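PDB 7ANV: ancestral D-type dye decolorizing peroxidase from Geotrichum candidum, which probably uses hydrogen peroxide to oxidise dyes and other bulky substrates at its bound haem. Local coordinates for residues 255-258 / 259-262; 399-403 / 404-408; 407-410 / 411-415. All blocks are in the same frame, centred on the assembly; numbering follows the deposited sequence.

Contact 1: residues 255-258 / 259-262. With HEM (protoporphyrin IX containing Fe), chain B.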
loop_
_atom_site.group_PDB
_atom_site.type_symbol
_atom_site.label_atom_id
_atom_site.label_comp_id
_atom_site.label_asym_id
_atom_site.label_seq_id
_atom_site.Cartn_x
_atom_site.Cartn_y
_atom_site.Cartn_z
ATOM N N GLN A 255 11.583 3.440 0.665
ATOM C CA GLN A 255 12.764 3.083 1.483
ATOM C C GLN A 255 12.477 3.413 2.954
ATOM O O GLN A 255 11.935 4.507 3.220
ATOM C CB GLN A 255 13.968 3.861 0.987
ATOM C CG GLN A 255 15.204 3.487 1.777
ATOM C CD GLN A 255 16.398 4.318 1.420
ATOM O OE1 GLN A 255 16.329 5.216 0.582
ATOM N NE2 GLN A 255 17.512 4.023 2.083
ATOM N N GLN A 256 12.849 2.539 3.893
ATOM C CA GLN A 256 12.656 2.781 5.339
ATOM C C GLN A 256 14.006 2.920 6.036
ATOM O O GLN A 256 14.912 2.147 5.742
ATOM C CB GLN A 256 11.811 1.671 5.952
ATOM C CG GLN A 256 10.367 1.753 5.476
ATOM C CD GLN A 256 9.566 0.565 5.919
ATOM O OE1 GLN A 256 9.308 -0.376 5.171
ATOM N NE2 GLN A 256 9.142 0.620 7.165
ATOM N N LEU A 257 14.101 3.910 6.925
ATOM C CA LEU A 257 15.324 4.202 7.710
ATOM C C LEU A 257 15.042 3.719 9.136
ATOM O O LEU A 257 14.514 4.484 9.970
ATOM C CB LEU A 257 15.587 5.709 7.652
ATOM C CG LEU A 257 15.793 6.275 6.249
ATOM C CD1 LEU A 257 16.109 7.768 6.351
ATOM C CD2 LEU A 257 16.869 5.539 5.494
ATOM N N VAL A 258 15.287 2.425 9.366
ATOM C CA VAL A 258 14.821 1.716 10.583
ATOM C C VAL A 258 15.601 2.175 11.811
ATOM O O VAL A 258 15.006 2.609 12.813
ATOM C CB VAL A 258 14.795 0.194 10.343
ATOM C CG1 VAL A 258 14.366 -0.563 11.584
ATOM C CG2 VAL A 258 13.835 -0.111 9.196
ATOM N N PRO A 259 16.942 2.212 11.794
ATOM C CA PRO A 259 17.667 2.687 12.974
ATOM C C PRO A 259 17.316 4.141 13.317
ATOM O O PRO A 259 17.228 4.464 14.518
ATOM C CB PRO A 259 19.146 2.559 12.561
ATOM C CG PRO A 259 19.130 1.561 11.461
ATOM C CD PRO A 259 17.825 1.749 10.719
ATOM N N GLU A 260 17.072 4.954 12.282
ATOM C CA GLU A 260 16.690 6.386 12.436
ATOM C C GLU A 260 15.304 6.483 13.094
ATOM O O GLU A 260 15.133 7.270 14.039
ATOM C CB GLU A 260 16.791 7.090 11.081
ATOM C CG GLU A 260 18.205 7.237 10.586
ATOM C CD GLU A 260 18.784 6.076 9.804
ATOM O OE1 GLU A 260 18.118 4.995 9.703
ATOM O OE2 GLU A 260 19.853 6.281 9.201
ATOM N N PHE A 261 14.345 5.668 12.668
ATOM C CA PHE A 261 13.011 5.600 13.311
ATOM C C PHE A 261 13.188 5.217 14.785
ATOM O O PHE A 261 12.603 5.840 15.719
ATOM C CB PHE A 261 12.141 4.614 12.530
ATOM C CG PHE A 261 10.758 4.451 13.082
ATOM C CD1 PHE A 261 9.764 5.350 12.749
ATOM C CD2 PHE A 261 10.441 3.384 13.889
ATOM C CE1 PHE A 261 8.492 5.203 13.267
ATOM C CE2 PHE A 261 9.162 3.227 14.388
ATOM C CZ PHE A 261 8.186 4.127 14.058
ATOM N N ASN A 262 13.977 4.171 15.018
ATOM C CA ASN A 262 14.194 3.648 16.390
ATOM C C ASN A 262 14.840 4.735 17.253
ATOM O O ASN A 262 14.472 4.858 18.427
ATOM C CB ASN A 262 14.990 2.344 16.348
ATOM C CG ASN A 262 14.100 1.184 15.974
ATOM O OD1 ASN A 262 12.910 1.195 16.316
ATOM N ND2 ASN A 262 14.673 0.193 15.318
HETATM C CHA HEM B . -2.160 0.378 7.549
HETATM C CHB HEM B . 2.667 0.715 7.787
HETATM C CHC HEM B . 2.653 3.265 3.597
HETATM C CHD HEM B . -2.193 3.225 3.652
HETATM C C1A HEM B . -0.843 0.247 7.953
HETATM C C2A HEM B . -0.419 -0.463 9.103
HETATM C C3A HEM B . 0.933 -0.358 9.187
HETATM C C4A HEM B . 1.361 0.399 8.061
HETATM C CMA HEM B . 1.842 -0.973 10.239
HETATM C CAA HEM B . -1.313 -1.155 10.126
HETATM C CBA HEM B . -1.841 -2.518 9.714
HETATM C CGA HEM B . -3.281 -2.519 9.288
HETATM O O1A HEM B . -4.185 -1.840 9.809
HETATM O O2A HEM B . -3.579 -3.254 8.401
HETATM C C1B HEM B . 3.069 1.443 6.650
HETATM C C2B HEM B . 4.436 1.700 6.316
HETATM C C3B HEM B . 4.456 2.391 5.140
HETATM C C4B HEM B . 3.032 2.562 4.742
HETATM C CMB HEM B . 5.645 1.292 7.112
HETATM C CAB HEM B . 5.590 2.872 4.316
HETATM C CBB HEM B . 6.848 2.366 4.349
HETATM C C1C HEM B . 1.316 3.509 3.248
HETATM C C2C HEM B . 0.869 4.294 2.174
HETATM C C3C HEM B . -0.513 4.298 2.228
HETATM C C4C HEM B . -0.895 3.494 3.335
HETATM C CMC HEM B . 1.765 4.996 1.164
HETATM C CAC HEM B . -1.504 4.966 1.381
HETATM C CBC HEM B . -1.225 6.047 0.666
HETATM C C1D HEM B . -2.544 2.379 4.705
HETATM C C2D HEM B . -3.959 2.045 4.937
HETATM C C3D HEM B . -3.939 1.265 6.039
HETATM C C4D HEM B . -2.525 1.134 6.455
HETATM C CMD HEM B . -5.211 2.445 4.162
HETATM C CAD HEM B . -5.139 0.634 6.712
HETATM C CBD HEM B . -5.858 1.591 7.678
HETATM C CGD HEM B . -7.118 0.985 8.220
HETATM O O1D HEM B . -7.288 1.082 9.462
HETATM O O2D HEM B . -7.977 0.456 7.469
HETATM N NA HEM B . 0.267 0.773 7.304
HETATM N NB HEM B . 2.285 1.953 5.687
HETATM N NC HEM B . 0.238 3.062 3.981
HETATM N ND HEM B . -1.714 1.860 5.641
HETATM FE FE HEM B . 0.211 1.937 5.712
#
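Val258 meets Pro259 at the start of helix 258-267, where Pro259 CD sits 3.4 Å from Val258 CB, a short approach largely imposed by the peptide link between them. Pro259 has no N-H, but in the first turn none is needed for helical bonding. Leu257, at the N-cap position, is held from the helix by both backbone and side chain. Its carbonyl oxygen Leu257 O accepts Phe261 N over 3.0 Å, with the donor tilted from the carbonyl plane. The bend of Glu260 at chi2 (86°) folds its carboxylate back over Leu257, OE1 of Glu260 lying 3.3 Å from CB of Leu257. That is a van der Waals approach to the N-cap side chain; the polar partner of OE1 is Thr386 OG1. One turn on from Val258, Asn262 N donates to Val258 O at 2.9 Å, and the N-H...O angle of 168° makes it a straight helical bond. The valine CG1 stands anti to its backbone nitrogen (chi1 178°), which places that methyl alongside the asparagine amide, 3.8 Å from ND2 of Asn262. The Phe261 ring packs outside these segments, stacked on Phe195 and edge-to-face with Phe465. On the strand side, Gln256 reaches the haem with its extended chain, CD lying 3.6 Å from the vinyl atom CBB, while NE2 is held by Glu193. This is a strand-to-helix junction of the C-terminal ferredoxin-like half of a DyP peroxidase, where strand 247-256 turns directly into a helix beside the haem pocket.

Contact 2: residues 399-403 / 404-408. With HEM (protoporphyrin IX containing Fe), chain B.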
loop_
_atom_site.group_PDB
_atom_site.type_symbol
_atom_site.label_atom_id
_atom_site.label_comp_id
_atom_site.label_asym_id
_atom_site.label_seq_id
_atom_site.Cartn_x
_atom_site.Cartn_y
_atom_site.Cartn_z
ATOM N N SER A 399 -10.504 1.413 -7.991
ATOM C CA SER A 399 -11.078 1.729 -9.311
ATOM C C SER A 399 -10.720 3.154 -9.711
ATOM O O SER A 399 -10.886 3.458 -10.875
ATOM C CB SER A 399 -12.564 1.576 -9.314
ATOM O OG SER A 399 -13.163 2.446 -8.353
ATOM N N ASN A 400 -10.348 3.998 -8.752
ATOM C CA ASN A 400 -10.155 5.441 -8.999
ATOM C C ASN A 400 -8.949 5.930 -8.199
ATOM O O ASN A 400 -9.054 6.073 -6.958
ATOM C CB ASN A 400 -11.456 6.118 -8.595
ATOM C CG ASN A 400 -11.550 7.534 -9.072
ATOM O OD1 ASN A 400 -10.707 8.357 -8.701
ATOM N ND2 ASN A 400 -12.569 7.802 -9.879
ATOM N N ILE A 401 -7.836 6.189 -8.884
ATOM C CA ILE A 401 -6.568 6.547 -8.182
ATOM C C ILE A 401 -6.787 7.864 -7.426
ATOM O O ILE A 401 -6.300 8.003 -6.279
ATOM C CB ILE A 401 -5.393 6.605 -9.174
ATOM C CG1 ILE A 401 -5.041 5.218 -9.735
ATOM C CG2 ILE A 401 -4.170 7.226 -8.513
ATOM C CD1 ILE A 401 -3.954 5.265 -10.721
ATOM N N GLU A 402 -7.559 8.785 -8.015
ATOM C CA GLU A 402 -7.817 10.123 -7.402
ATOM C C GLU A 402 -8.552 9.971 -6.085
ATOM O O GLU A 402 -8.320 10.746 -5.166
ATOM C CB GLU A 402 -8.653 10.973 -8.359
ATOM C CG GLU A 402 -7.779 11.474 -9.492
ATOM C CD GLU A 402 -7.635 10.662 -10.771
ATOM O OE1 GLU A 402 -7.230 11.300 -11.805
ATOM O OE2 GLU A 402 -7.891 9.427 -10.754
ATOM N N ASN A 403 -9.427 8.993 -5.994
ATOM C CA ASN A 403 -10.288 8.814 -4.807
ATOM C C ASN A 403 -9.575 8.026 -3.714
ATOM O O ASN A 403 -9.945 8.191 -2.536
ATOM C CB ASN A 403 -11.587 8.085 -5.150
ATOM C CG ASN A 403 -12.565 8.938 -5.911
ATOM O OD1 ASN A 403 -12.387 10.146 -5.996
ATOM N ND2 ASN A 403 -13.598 8.321 -6.471
ATOM N N GLY A 404 -8.651 7.142 -4.106
ATOM C CA GLY A 404 -7.925 6.224 -3.218
ATOM C C GLY A 404 -6.553 6.719 -2.860
ATOM O O GLY A 404 -6.455 7.717 -2.093
ATOM N N PHE A 405 -5.521 6.062 -3.375
ATOM C CA PHE A 405 -4.111 6.368 -3.053
ATOM C C PHE A 405 -3.880 7.894 -3.011
ATOM O O PHE A 405 -3.306 8.394 -2.039
ATOM C CB PHE A 405 -3.154 5.739 -4.060
ATOM C CG PHE A 405 -1.754 6.240 -3.882
ATOM C CD1 PHE A 405 -0.988 5.841 -2.809
ATOM C CD2 PHE A 405 -1.216 7.154 -4.759
ATOM C CE1 PHE A 405 0.299 6.314 -2.639
ATOM C CE2 PHE A 405 0.081 7.594 -4.607
ATOM C CZ PHE A 405 0.835 7.206 -3.526
ATOM N N GLN A 406 -4.225 8.618 -4.066
ATOM C CA GLN A 406 -3.861 10.064 -4.145
ATOM C C GLN A 406 -4.551 10.860 -3.027
ATOM O O GLN A 406 -3.942 11.793 -2.473
ATOM C CB GLN A 406 -4.250 10.683 -5.471
ATOM C CG GLN A 406 -3.303 10.354 -6.614
ATOM C CD GLN A 406 -3.754 11.057 -7.870
ATOM O OE1 GLN A 406 -4.926 11.042 -8.217
ATOM N NE2 GLN A 406 -2.843 11.734 -8.552
ATOM N N PHE A 407 -5.812 10.567 -2.762
ATOM C CA PHE A 407 -6.602 11.304 -1.754
ATOM C C PHE A 407 -6.006 11.036 -0.374
ATOM O O PHE A 407 -5.796 11.961 0.422
ATOM C CB PHE A 407 -8.064 10.902 -1.865
ATOM C CG PHE A 407 -8.974 11.978 -1.346
ATOM C CD1 PHE A 407 -9.329 13.054 -2.136
ATOM C CD2 PHE A 407 -9.419 11.940 -0.039
ATOM C CE1 PHE A 407 -10.171 14.049 -1.660
ATOM C CE2 PHE A 407 -10.252 12.950 0.447
ATOM C CZ PHE A 407 -10.595 14.008 -0.349
ATOM N N ILE A 408 -5.765 9.759 -0.069
ATOM C CA ILE A 408 -5.174 9.325 1.214
ATOM C C ILE A 408 -3.844 10.016 1.420
ATOM O O ILE A 408 -3.652 10.628 2.514
ATOM C CB ILE A 408 -5.057 7.805 1.286
ATOM C CG1 ILE A 408 -6.437 7.159 1.221
ATOM C CG2 ILE A 408 -4.300 7.426 2.554
ATOM C CD1 ILE A 408 -6.373 5.673 0.926
HETATM C CHA HEM B . -2.160 0.378 7.549
HETATM C CHB HEM B . 2.667 0.715 7.787
HETATM C CHC HEM B . 2.653 3.265 3.597
HETATM C CHD HEM B . -2.193 3.225 3.652
HETATM C C1A HEM B . -0.843 0.247 7.953
HETATM C C2A HEM B . -0.419 -0.463 9.103
HETATM C C3A HEM B . 0.933 -0.358 9.187
HETATM C C4A HEM B . 1.361 0.399 8.061
HETATM C CMA HEM B . 1.842 -0.973 10.239
HETATM C CAA HEM B . -1.313 -1.155 10.126
HETATM C CBA HEM B . -1.841 -2.518 9.714
HETATM C CGA HEM B . -3.281 -2.519 9.288
HETATM O O1A HEM B . -4.185 -1.840 9.809
HETATM O O2A HEM B . -3.579 -3.254 8.401
HETATM C C1B HEM B . 3.069 1.443 6.650
HETATM C C2B HEM B . 4.436 1.700 6.316
HETATM C C3B HEM B . 4.456 2.391 5.140
HETATM C C4B HEM B . 3.032 2.562 4.742
HETATM C CMB HEM B . 5.645 1.292 7.112
HETATM C CAB HEM B . 5.590 2.872 4.316
HETATM C CBB HEM B . 6.848 2.366 4.349
HETATM C C1C HEM B . 1.316 3.509 3.248
HETATM C C2C HEM B . 0.869 4.294 2.174
HETATM C C3C HEM B . -0.513 4.298 2.228
HETATM C C4C HEM B . -0.895 3.494 3.335
HETATM C CMC HEM B . 1.765 4.996 1.164
HETATM C CAC HEM B . -1.504 4.966 1.381
HETATM C CBC HEM B . -1.225 6.047 0.666
HETATM C C1D HEM B . -2.544 2.379 4.705
HETATM C C2D HEM B . -3.959 2.045 4.937
HETATM C C3D HEM B . -3.939 1.265 6.039
HETATM C C4D HEM B . -2.525 1.134 6.455
HETATM C CMD HEM B . -5.211 2.445 4.162
HETATM C CAD HEM B . -5.139 0.634 6.712
HETATM C CBD HEM B . -5.858 1.591 7.678
HETATM C CGD HEM B . -7.118 0.985 8.220
HETATM O O1D HEM B . -7.288 1.082 9.462
HETATM O O2D HEM B . -7.977 0.456 7.469
HETATM N NA HEM B . 0.267 0.773 7.304
HETATM N NB HEM B . 2.285 1.953 5.687
HETATM N NC HEM B . 0.238 3.062 3.981
HETATM N ND HEM B . -1.714 1.860 5.641
HETATM FE FE HEM B . 0.211 1.937 5.712
#
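Gln406 carries its CG anti to the carbonyl carbon (chi1 -78°) and runs extended beyond it, while Glu402 has the same first torsion but bends at chi2 (90°); the two chains run alongside each other. OE1 of Gln406 rests against the carbons of Glu402, 3.1 Å from CA and 3.2 Å from CG. The amide and carboxylate planes stand 78° apart, and the two polar ends serve different partners: Gln406 NE2 binds Asp111, and Glu402 OE1 takes the backbone N-H of Ala103. Were Gln406 replaced by an alanine, Asp111 would probably lose this amide donor and a gap would be likely to open beside Ile401, whose CG2 now lies 3.8 Å from CG of Gln406. The stretch is the entry into helix 405-413, reached from strand 391-398 of the C-terminal ferredoxin-like sheet, with Gly404 as N-cap. Gly404 N bonds Asn400 O at 3.1 Å, and two residues later Gln406 N bonds Ile401 O, also at 3.1 Å, a five-residue step that makes a wide turn. Phe407 brings its CB 3.3 Å from Glu402 O, and that oxygen lies at the edge of the ring, near its plane. On the haem side, Phe405 CD1 approaches the vinyl atom CBC to 3.5 Å, and Ile408 adds CG2 against the same vinyl group.

Contact 3: residues 407-410 / 411-415. With HEM (protoporphyrin IX containing Fe), chain B.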
loop_
_atom_site.group_PDB
_atom_site.type_symbol
_atom_site.label_atom_id
_atom_site.label_comp_id
_atom_site.label_asym_id
_atom_site.label_seq_id
_atom_site.Cartn_x
_atom_site.Cartn_y
_atom_site.Cartn_z
ATOM N N PHE A 407 -5.812 10.567 -2.762
ATOM C CA PHE A 407 -6.602 11.304 -1.754
ATOM C C PHE A 407 -6.006 11.036 -0.374
ATOM O O PHE A 407 -5.796 11.961 0.422
ATOM C CB PHE A 407 -8.064 10.902 -1.865
ATOM C CG PHE A 407 -8.974 11.978 -1.346
ATOM C CD1 PHE A 407 -9.329 13.054 -2.136
ATOM C CD2 PHE A 407 -9.419 11.940 -0.039
ATOM C CE1 PHE A 407 -10.171 14.049 -1.660
ATOM C CE2 PHE A 407 -10.252 12.950 0.447
ATOM C CZ PHE A 407 -10.595 14.008 -0.349
ATOM N N ILE A 408 -5.765 9.759 -0.069
ATOM C CA ILE A 408 -5.174 9.325 1.214
ATOM C C ILE A 408 -3.844 10.016 1.420
ATOM O O ILE A 408 -3.652 10.628 2.514
ATOM C CB ILE A 408 -5.057 7.805 1.286
ATOM C CG1 ILE A 408 -6.437 7.159 1.221
ATOM C CG2 ILE A 408 -4.300 7.426 2.554
ATOM C CD1 ILE A 408 -6.373 5.673 0.926
ATOM N N GLN A 409 -2.957 9.972 0.431
ATOM C CA GLN A 409 -1.635 10.599 0.595
ATOM C C GLN A 409 -1.790 12.116 0.748
ATOM O O GLN A 409 -1.220 12.701 1.677
ATOM C CB GLN A 409 -0.714 10.281 -0.570
ATOM C CG GLN A 409 0.662 10.887 -0.417
ATOM C CD GLN A 409 1.490 10.130 0.592
ATOM O OE1 GLN A 409 1.757 8.918 0.460
ATOM N NE2 GLN A 409 1.906 10.843 1.625
ATOM N N LYS A 410 -2.487 12.756 -0.175
ATOM C CA LYS A 410 -2.384 14.218 -0.349
ATOM C C LYS A 410 -3.416 14.982 0.496
ATOM O O LYS A 410 -3.042 16.044 1.026
ATOM C CB LYS A 410 -2.485 14.554 -1.828
ATOM C CG LYS A 410 -1.345 13.985 -2.656
ATOM C CD LYS A 410 -1.290 14.495 -4.061
ATOM C CE LYS A 410 -2.210 13.760 -4.987
ATOM N NZ LYS A 410 -2.114 14.289 -6.358
ATOM N N SER A 411 -4.662 14.532 0.578
ATOM C CA SER A 411 -5.726 15.210 1.361
ATOM C C SER A 411 -5.663 14.875 2.856
ATOM O O SER A 411 -6.166 15.678 3.633
ATOM C CB SER A 411 -7.093 14.956 0.804
ATOM O OG SER A 411 -7.206 15.575 -0.448
ATOM N N TRP A 412 -5.108 13.721 3.231
ATOM C CA TRP A 412 -5.157 13.215 4.612
ATOM C C TRP A 412 -3.744 13.181 5.202
ATOM O O TRP A 412 -3.455 14.024 6.078
ATOM C CB TRP A 412 -5.878 11.854 4.653
ATOM C CG TRP A 412 -7.333 11.912 4.285
ATOM C CD1 TRP A 412 -8.112 13.020 4.167
ATOM C CD2 TRP A 412 -8.211 10.789 4.101
ATOM N NE1 TRP A 412 -9.410 12.668 3.867
ATOM C CE2 TRP A 412 -9.497 11.304 3.826
ATOM C CE3 TRP A 412 -8.040 9.399 4.105
ATOM C CZ2 TRP A 412 -10.589 10.478 3.568
ATOM C CZ3 TRP A 412 -9.123 8.582 3.854
ATOM C CH2 TRP A 412 -10.389 9.122 3.596
ATOM N N ALA A 413 -2.887 12.274 4.760
ATOM C CA ALA A 413 -1.540 12.097 5.351
ATOM C C ALA A 413 -0.739 13.404 5.310
ATOM O O ALA A 413 -0.055 13.733 6.301
ATOM C CB ALA A 413 -0.839 10.958 4.663
ATOM N N ASN A 414 -0.795 14.136 4.193
ATOM C CA ASN A 414 -0.008 15.382 3.993
ATOM C C ASN A 414 -0.699 16.642 4.531
ATOM O O ASN A 414 -0.187 17.739 4.273
ATOM C CB ASN A 414 0.307 15.592 2.506
ATOM C CG ASN A 414 1.193 14.504 1.922
ATOM O OD1 ASN A 414 1.746 13.666 2.643
ATOM N ND2 ASN A 414 1.378 14.558 0.612
ATOM N N ASN A 415 -1.861 16.507 5.168
ATOM C CA ASN A 415 -2.670 17.667 5.550
ATOM C C ASN A 415 -2.625 17.805 7.059
ATOM O O ASN A 415 -3.248 17.003 7.763
ATOM C CB ASN A 415 -4.080 17.500 5.021
ATOM C CG ASN A 415 -4.914 18.709 5.332
ATOM O OD1 ASN A 415 -4.489 19.587 6.066
ATOM N ND2 ASN A 415 -6.129 18.710 4.802
HETATM C CHA HEM B . -2.160 0.378 7.549
HETATM C CHB HEM B . 2.667 0.715 7.787
HETATM C CHC HEM B . 2.653 3.265 3.597
HETATM C CHD HEM B . -2.193 3.225 3.652
HETATM C C1A HEM B . -0.843 0.247 7.953
HETATM C C2A HEM B . -0.419 -0.463 9.103
HETATM C C3A HEM B . 0.933 -0.358 9.187
HETATM C C4A HEM B . 1.361 0.399 8.061
HETATM C CMA HEM B . 1.842 -0.973 10.239
HETATM C CAA HEM B . -1.313 -1.155 10.126
HETATM C CBA HEM B . -1.841 -2.518 9.714
HETATM C CGA HEM B . -3.281 -2.519 9.288
HETATM O O1A HEM B . -4.185 -1.840 9.809
HETATM O O2A HEM B . -3.579 -3.254 8.401
HETATM C C1B HEM B . 3.069 1.443 6.650
HETATM C C2B HEM B . 4.436 1.700 6.316
HETATM C C3B HEM B . 4.456 2.391 5.140
HETATM C C4B HEM B . 3.032 2.562 4.742
HETATM C CMB HEM B . 5.645 1.292 7.112
HETATM C CAB HEM B . 5.590 2.872 4.316
HETATM C CBB HEM B . 6.848 2.366 4.349
HETATM C C1C HEM B . 1.316 3.509 3.248
HETATM C C2C HEM B . 0.869 4.294 2.174
HETATM C C3C HEM B . -0.513 4.298 2.228
HETATM C C4C HEM B . -0.895 3.494 3.335
HETATM C CMC HEM B . 1.765 4.996 1.164
HETATM C CAC HEM B . -1.504 4.966 1.381
HETATM C CBC HEM B . -1.225 6.047 0.666
HETATM C C1D HEM B . -2.544 2.379 4.705
HETATM C C2D HEM B . -3.959 2.045 4.937
HETATM C C3D HEM B . -3.939 1.265 6.039
HETATM C C4D HEM B . -2.525 1.134 6.455
HETATM C CMD HEM B . -5.211 2.445 4.162
HETATM C CAD HEM B . -5.139 0.634 6.712
HETATM C CBD HEM B . -5.858 1.591 7.678
HETATM C CGD HEM B . -7.118 0.985 8.220
HETATM O O1D HEM B . -7.288 1.082 9.462
HETATM O O2D HEM B . -7.977 0.456 7.469
HETATM N NA HEM B . 0.267 0.773 7.304
HETATM N NB HEM B . 2.285 1.953 5.687
HETATM N NC HEM B . 0.238 3.062 3.981
HETATM N ND HEM B . -1.714 1.860 5.641
HETATM FE FE HEM B . 0.211 1.937 5.712
#
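Ser411 N bonds Phe407 O at 2.8 Å in the ordinary alpha-helical step, but the next turn widens. Ala413 N reaches back five residues to Ile408 O at 2.9 Å, with an N-H...O angle of 178°, and Asn414 N, in a less straight bond, spans the same five residues to Gln409 O, also at 2.9 Å. These two successive i to i-5 bonds define a pi-type turn at the C-terminal end of helix 405-413, in the haem-binding half of the DyP fold. The weak bonds of Trp412 N, to Phe407 O and Ile408 O, mark the changeover between the two spacings. At this point Phe407 and Trp412 form a T-shaped pair: the phenyl edge is turned to the indole face, the planes stand 83° apart, and the phenyl centroid is 5.2 Å from that of the five-membered ring. Ser411 covers a face of the phenyl ring by a CH-pi contact, its CB 3.7 Å from the centroid and almost on the ring normal, with OG displaced toward the rim. Arg363 adds a cation-pi contact to the same ring, and Phe418 stacks on Trp412. Ile408 CG1 packs obliquely against the six-membered ring of the indole, near CE3 and CZ3. On the flank toward the cofactor, Gln409 sets CG anti to its own nitrogen and bends at chi2 (75°), which brings NE2 within 3.0 Å of Asn414 OD1. Ile434 O shares that NE2, and the backbone N-H of Gln436 also serves OD1. The other amide end faces the porphyrin, Gln409 OE1 lying 4.0 Å from the haem methyl CMC.

In the fold
The three contacts reach the haem from two parts of the chain. Contact 1 leaves strand 247-256, and contact 2 follows strand 391-398, its antiparallel neighbour in the C-terminal sheet. Contacts 1 and 2 lie on opposite sides of the chain's centre, their centres 27 Å apart and their nearest atoms about 12 Å apart; for contacts 1 and 3 these separations are 22 Å and about 11 Å. Contact 1 touches neither of the others, yet the haem spans the gap: contact 1 meets CMB and the vinyl CBB, while contacts 2 and 3 meet the neighbouring vinyl CBC. Contact 2 leads from the loop into helix 405-413 and contact 3, its centre 10 Å away, continues to the helix end; they share Phe407 and Ile408.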